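Local coordinates for protein probable Rab-related GTPase (Acanthamoeba polyphaga mimivirus, PDB 5XC5) that binds GTP together with magnesium as a Rab-family small GTPase and may take part in protein transport, at residues A[99-104]-A[112-117]; A[57-62]-A[159-164]. The protein carries 1 engineered substitution. All coordinates share one frame; numbering follows the deposited sequence.

Contact 1 of 2, residues A[99-104]-A[112-117]; sequences YWINDL and YYILVV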
loop_
_atom_site.group_PDB
_atom_site.type_symbol
_atom_site.label_atom_id
_atom_site.label_comp_id
_atom_site.label_asym_id
_atom_site.label_seq_id
_atom_site.Cartn_x
_atom_site.Cartn_y
_atom_site.Cartn_z
ATOM N N TYR A 99 4.559 12.622 3.422
ATOM C CA TYR A 99 5.583 12.398 4.433
ATOM C C TYR A 99 5.966 10.937 4.541
ATOM O O TYR A 99 7.130 10.623 4.821
ATOM C CB TYR A 99 5.144 12.998 5.769
ATOM C CG TYR A 99 4.778 14.455 5.604
ATOM C CD1 TYR A 99 5.763 15.435 5.522
ATOM C CD2 TYR A 99 3.447 14.847 5.475
ATOM C CE1 TYR A 99 5.429 16.773 5.349
ATOM C CE2 TYR A 99 3.106 16.178 5.305
ATOM C CZ TYR A 99 4.098 17.134 5.241
ATOM O OH TYR A 99 3.759 18.459 5.068
ATOM N N TRP A 100 5.026 10.031 4.272
ATOM C CA TRP A 100 5.371 8.615 4.207
ATOM C C TRP A 100 6.389 8.355 3.105
ATOM O O TRP A 100 7.382 7.644 3.312
ATOM C CB TRP A 100 4.112 7.781 3.967
ATOM C CG TRP A 100 3.262 7.599 5.184
ATOM C CD1 TRP A 100 2.007 8.071 5.375
ATOM C CD2 TRP A 100 3.610 6.872 6.361
ATOM N NE1 TRP A 100 1.545 7.697 6.612
ATOM C CE2 TRP A 100 2.505 6.955 7.238
ATOM C CE3 TRP A 100 4.746 6.164 6.765
ATOM C CZ2 TRP A 100 2.503 6.356 8.493
ATOM C CZ3 TRP A 100 4.744 5.563 8.009
ATOM C CH2 TRP A 100 3.624 5.660 8.856
ATOM N N ILE A 101 6.144 8.917 1.914
ATOM C CA ILE A 101 7.055 8.717 0.790
ATOM C C ILE A 101 8.393 9.387 1.069
ATOM O O ILE A 101 9.457 8.811 0.810
ATOM C CB ILE A 101 6.404 9.222 -0.508
ATOM C CG1 ILE A 101 5.224 8.329 -0.897
ATOM C CG2 ILE A 101 7.412 9.274 -1.636
ATOM C CD1 ILE A 101 4.459 8.839 -2.111
ATOM N N ASN A 102 8.354 10.593 1.631
ATOM C CA ASN A 102 9.585 11.297 1.972
ATOM C C ASN A 102 10.423 10.487 2.948
ATOM O O ASN A 102 11.638 10.345 2.770
ATOM C CB ASN A 102 9.245 12.657 2.573
ATOM C CG ASN A 102 10.468 13.382 3.074
ATOM O OD1 ASN A 102 11.240 13.928 2.284
ATOM N ND2 ASN A 102 10.660 13.387 4.393
ATOM N N ASP A 103 9.784 9.928 3.976
ATOM C CA ASP A 103 10.505 9.167 4.991
ATOM C C ASP A 103 11.062 7.872 4.424
ATOM O O ASP A 103 12.193 7.486 4.738
ATOM C CB ASP A 103 9.569 8.876 6.159
ATOM C CG ASP A 103 9.333 10.090 7.016
ATOM O OD1 ASP A 103 9.873 11.164 6.672
ATOM O OD2 ASP A 103 8.607 9.975 8.024
ATOM N N LEU A 104 10.270 7.164 3.618
ATOM C CA LEU A 104 10.783 5.977 2.950
ATOM C C LEU A 104 12.043 6.310 2.161
ATOM O O LEU A 104 13.038 5.583 2.227
ATOM C CB LEU A 104 9.704 5.396 2.029
ATOM C CG LEU A 104 10.136 4.286 1.068
ATOM C CD1 LEU A 104 10.554 3.034 1.808
ATOM C CD2 LEU A 104 9.001 3.978 0.098
ATOM N N TYR A 112 11.882 0.389 -6.267
ATOM C CA TYR A 112 11.709 0.518 -7.705
ATOM C C TYR A 112 10.353 1.088 -8.089
ATOM O O TYR A 112 10.231 1.728 -9.136
ATOM C CB TYR A 112 11.856 -0.861 -8.346
ATOM C CG TYR A 112 11.733 -0.878 -9.841
ATOM C CD1 TYR A 112 12.762 -0.396 -10.641
ATOM C CD2 TYR A 112 10.606 -1.406 -10.463
ATOM C CE1 TYR A 112 12.666 -0.420 -12.020
ATOM C CE2 TYR A 112 10.497 -1.432 -11.841
ATOM C CZ TYR A 112 11.537 -0.937 -12.614
ATOM O OH TYR A 112 11.455 -0.960 -13.989
ATOM N N TYR A 113 9.333 0.871 -7.265
ATOM C CA TYR A 113 7.975 1.261 -7.614
ATOM C C TYR A 113 7.243 1.595 -6.327
ATOM O O TYR A 113 7.176 0.759 -5.412
ATOM C CB TYR A 113 7.273 0.110 -8.334
ATOM C CG TYR A 113 5.862 0.377 -8.832
ATOM C CD1 TYR A 113 5.572 1.454 -9.672
ATOM C CD2 TYR A 113 4.832 -0.497 -8.507
ATOM C CE1 TYR A 113 4.272 1.657 -10.156
ATOM C CE2 TYR A 113 3.550 -0.309 -8.978
ATOM C CZ TYR A 113 3.268 0.760 -9.800
ATOM O OH TYR A 113 1.971 0.912 -10.244
ATOM N N ILE A 114 6.713 2.813 -6.264
ATOM C CA ILE A 114 5.866 3.270 -5.169
ATOM C C ILE A 114 4.481 3.481 -5.756
ATOM O O ILE A 114 4.328 4.221 -6.733
ATOM C CB ILE A 114 6.390 4.572 -4.551
ATOM C CG1 ILE A 114 7.776 4.354 -3.953
ATOM C CG2 ILE A 114 5.426 5.061 -3.502
ATOM C CD1 ILE A 114 8.352 5.613 -3.303
ATOM N N LEU A 115 3.482 2.808 -5.179
ATOM C CA LEU A 115 2.101 2.870 -5.641
ATOM C C LEU A 115 1.236 3.412 -4.512
ATOM O O LEU A 115 1.144 2.796 -3.447
ATOM C CB LEU A 115 1.631 1.480 -6.075
ATOM C CG LEU A 115 0.168 1.357 -6.506
ATOM C CD1 LEU A 115 -0.165 2.324 -7.628
ATOM C CD2 LEU A 115 -0.107 -0.086 -6.924
ATOM N N VAL A 116 0.644 4.587 -4.738
ATOM C CA VAL A 116 -0.286 5.195 -3.787
ATOM C C VAL A 116 -1.657 4.563 -3.990
ATOM O O VAL A 116 -2.178 4.537 -5.109
ATOM C CB VAL A 116 -0.347 6.715 -4.003
ATOM C CG1 VAL A 116 -1.463 7.338 -3.159
ATOM C CG2 VAL A 116 1.009 7.357 -3.691
ATOM N N VAL A 117 -2.246 4.063 -2.907
ATOM C CA VAL A 117 -3.536 3.387 -2.960
ATOM C C VAL A 117 -4.565 4.295 -2.308
ATOM O O VAL A 117 -4.521 4.524 -1.092
ATOM C CB VAL A 117 -3.510 2.024 -2.256
ATOM C CG1 VAL A 117 -4.884 1.346 -2.323
ATOM C CG2 VAL A 117 -2.425 1.140 -2.864
#
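I101 meets I114 and V116, two alternate residues of strand 113-119, and L104, one turn on in helix 91-107, meets I114. Every meeting is between aliphatic carbons. The side chains of I101 and I114 pass at a slant: CG2 of I101 lies 4.1 Å from CD1 of I114, while CD1 of I101 approaches CG2 of I114 equally closely. With CG1 of I114 beside its backbone N (chi1 -62°) and the chain extended beyond it, CD1 is carried into the notch between the two helix residues. There it also meets CD2 of L104 tip to tip, at 3.8 Å, the tightest approach of the set. V116 joins at the end of I101, whose CD1 stands 4.1 Å from CG2 of V116, the two side chains lying nearly at right angles.

The backbones stay well separated, with the axes of the short segments 11.1 Å apart and running almost antiparallel, at 162°. Such is the geometry of a beta-alpha-beta crossover, here strand 81-87, helix 91-107 and strand 113-119. The first strand shares in the layer, C82 touching L104 and F86 touching V116.

No hydrogen bond spans the two segments, and all four touching residues are buried. The chemistry therefore implies that between these segments the attraction is dispersion and the exclusion of water, with no polar bond to set the direction.

Contact 2 of 2, residues A[57-62]-A[159-164]; sequences LNIWDT and NLFGKM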
loop_
_atom_site.group_PDB
_atom_site.type_symbol
_atom_site.label_atom_id
_atom_site.label_comp_id
_atom_site.label_asym_id
_atom_site.label_seq_id
_atom_site.Cartn_x
_atom_site.Cartn_y
_atom_site.Cartn_z
ATOM N N LEU A 57 6.423 -12.678 -3.419
ATOM C CA LEU A 57 6.231 -11.408 -2.735
ATOM C C LEU A 57 6.458 -11.636 -1.247
ATOM O O LEU A 57 5.789 -12.472 -0.636
ATOM C CB LEU A 57 4.818 -10.878 -2.980
ATOM C CG LEU A 57 4.429 -10.671 -4.448
ATOM C CD1 LEU A 57 3.017 -10.150 -4.558
ATOM C CD2 LEU A 57 5.392 -9.725 -5.132
ATOM N N ASN A 58 7.399 -10.888 -0.670
ATOM C CA ASN A 58 7.689 -10.913 0.762
ATOM C C ASN A 58 7.121 -9.608 1.321
ATOM O O ASN A 58 7.702 -8.535 1.121
ATOM C CB ASN A 58 9.196 -11.026 0.986
ATOM C CG ASN A 58 9.748 -12.374 0.554
ATOM O OD1 ASN A 58 9.051 -13.388 0.627
ATOM N ND2 ASN A 58 11.003 -12.391 0.122
ATOM N N ILE A 59 5.979 -9.702 2.003
ATOM C CA ILE A 59 5.130 -8.553 2.310
ATOM C C ILE A 59 5.196 -8.256 3.800
ATOM O O ILE A 59 4.967 -9.143 4.625
ATOM C CB ILE A 59 3.679 -8.836 1.895
ATOM C CG1 ILE A 59 3.614 -9.144 0.400
ATOM C CG2 ILE A 59 2.784 -7.666 2.272
ATOM C CD1 ILE A 59 2.288 -9.738 -0.049
ATOM N N TRP A 60 5.471 -6.996 4.141
ATOM C CA TRP A 60 5.444 -6.516 5.516
ATOM C C TRP A 60 4.327 -5.485 5.644
ATOM O O TRP A 60 4.319 -4.475 4.925
ATOM C CB TRP A 60 6.787 -5.896 5.905
ATOM C CG TRP A 60 7.874 -6.899 6.183
ATOM C CD1 TRP A 60 8.861 -7.295 5.331
ATOM C CD2 TRP A 60 8.081 -7.616 7.403
ATOM N NE1 TRP A 60 9.676 -8.224 5.948
ATOM C CE2 TRP A 60 9.213 -8.441 7.217
ATOM C CE3 TRP A 60 7.409 -7.657 8.626
ATOM C CZ2 TRP A 60 9.696 -9.284 8.220
ATOM C CZ3 TRP A 60 7.887 -8.501 9.622
ATOM C CH2 TRP A 60 9.018 -9.303 9.410
ATOM N N ASP A 61 3.391 -5.752 6.546
ATOM C CA ASP A 61 2.268 -4.877 6.855
ATOM C C ASP A 61 2.634 -4.109 8.123
ATOM O O ASP A 61 2.843 -4.719 9.174
ATOM C CB ASP A 61 1.045 -5.766 7.097
ATOM C CG ASP A 61 -0.188 -4.984 7.499
ATOM O OD1 ASP A 61 -0.242 -3.768 7.209
ATOM O OD2 ASP A 61 -1.103 -5.596 8.104
ATOM N N THR A 62 2.749 -2.785 8.025
ATOM C CA THR A 62 3.337 -1.987 9.100
ATOM C C THR A 62 2.286 -1.153 9.824
ATOM O O THR A 62 1.160 -0.977 9.360
ATOM C CB THR A 62 4.451 -1.065 8.578
ATOM O OG1 THR A 62 3.880 -0.034 7.762
ATOM C CG2 THR A 62 5.468 -1.826 7.763
ATOM N N ASN A 159 -6.159 -6.102 -8.574
ATOM C CA ASN A 159 -5.644 -5.136 -9.536
ATOM C C ASN A 159 -4.435 -4.393 -8.980
ATOM O O ASN A 159 -3.418 -4.244 -9.668
ATOM C CB ASN A 159 -6.750 -4.155 -9.916
ATOM C CG ASN A 159 -6.312 -3.162 -10.970
ATOM O OD1 ASN A 159 -6.003 -3.540 -12.102
ATOM N ND2 ASN A 159 -6.274 -1.886 -10.607
ATOM N N LEU A 160 -4.525 -3.907 -7.739
ATOM C CA LEU A 160 -3.420 -3.111 -7.211
ATOM C C LEU A 160 -2.177 -3.966 -6.993
ATOM O O LEU A 160 -1.056 -3.523 -7.280
ATOM C CB LEU A 160 -3.832 -2.310 -5.966
ATOM C CG LEU A 160 -3.992 -3.035 -4.625
ATOM C CD1 LEU A 160 -2.667 -3.121 -3.852
ATOM C CD2 LEU A 160 -5.048 -2.392 -3.742
ATOM N N PHE A 161 -2.344 -5.206 -6.516
ATOM C CA PHE A 161 -1.176 -6.077 -6.439
ATOM C C PHE A 161 -0.671 -6.466 -7.817
ATOM O O PHE A 161 0.541 -6.642 -7.998
ATOM C CB PHE A 161 -1.428 -7.306 -5.570
ATOM C CG PHE A 161 -1.183 -7.050 -4.131
ATOM C CD1 PHE A 161 0.090 -7.162 -3.605
ATOM C CD2 PHE A 161 -2.219 -6.657 -3.302
ATOM C CE1 PHE A 161 0.325 -6.910 -2.276
ATOM C CE2 PHE A 161 -1.993 -6.402 -1.966
ATOM C CZ PHE A 161 -0.711 -6.519 -1.452
ATOM N N GLY A 162 -1.561 -6.572 -8.806
ATOM C CA GLY A 162 -1.104 -6.868 -10.152
ATOM C C GLY A 162 -0.181 -5.799 -10.705
ATOM O O GLY A 162 0.812 -6.106 -11.368
ATOM N N LYS A 163 -0.506 -4.528 -10.456
ATOM C CA LYS A 163 0.378 -3.442 -10.871
ATOM C C LYS A 163 1.743 -3.582 -10.211
ATOM O O LYS A 163 2.781 -3.426 -10.862
ATOM C CB LYS A 163 -0.237 -2.097 -10.482
ATOM C CG LYS A 163 -1.522 -1.760 -11.217
ATOM C CD LYS A 163 -2.196 -0.501 -10.645
ATOM C CE LYS A 163 -1.429 0.800 -10.938
ATOM N NZ LYS A 163 -1.367 1.099 -12.402
ATOM N N MET A 164 1.755 -3.889 -8.916
ATOM C CA MET A 164 3.008 -4.062 -8.195
ATOM C C MET A 164 3.797 -5.251 -8.728
ATOM O O MET A 164 5.019 -5.170 -8.892
ATOM C CB MET A 164 2.704 -4.232 -6.704
ATOM C CG MET A 164 3.920 -4.485 -5.812
ATOM S SD MET A 164 5.102 -3.097 -5.784
ATOM C CE MET A 164 4.112 -1.750 -5.077
#
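F161 reaches out from helix 154-169 to meet L57 and I59, two residues of strand 54-61 on the same face of the sheet. Its ring is the hub of the contact, making both of the close approaches between the two segments. CE1 of F161 lies 4.1 Å from CD1 of I59, and the adjoining ring atom, CD1 of F161, is 4.3 Å from CD1 of L57. Both methyls come to the ring obliquely. The extended chain of I59 (chi2 167°) carries its terminal methyl outward to the phenyl group.

L57 lies alongside, its CD1 4.6 Å from CD1 of I59, and the two methyls sit by adjacent ring atoms. The main chains remain far apart, the closest pair of alpha carbons, CA of L57 and CA of M164, being separated by 9.7 Å. F25 of helix 18-26 joins the group: its ring stacks with that of F161, and L57 and I59 both touch it.

Two residues beyond I59, the same strand delivers D61, which hydrogen-bonds through OD2 to S19, a magnesium ligand. The side chain of I59 is about 11 Å from the bound GTP. The contact has no polar bond of its own; its chemistry implies that a buried aromatic ring joins strand and C-terminal helix through apolar contacts, beside rather than within the nucleotide site.

Contacts 1 and 2, with centres 13 Å apart, belong to opposite faces of the one mixed sheet of this small GTPase. Along the chain they are nested: 57-62 comes first, then 99-104 and 112-117, and 159-164 closes the outer loop. Contact 1 links near neighbours within a crossover, whereas contact 2 joins parts almost a hundred residues apart. They meet through strand 113-119, whose Y113 and L115 turn to the other face, where Y113 packs on K163 and M164 and L115 on L160 and K163. Together they illustrate the three-layer principle of P-loop GTPases, a central sheet clad by helices on both sides, with the nucleotide held by loops at the C-terminal ends of the strands.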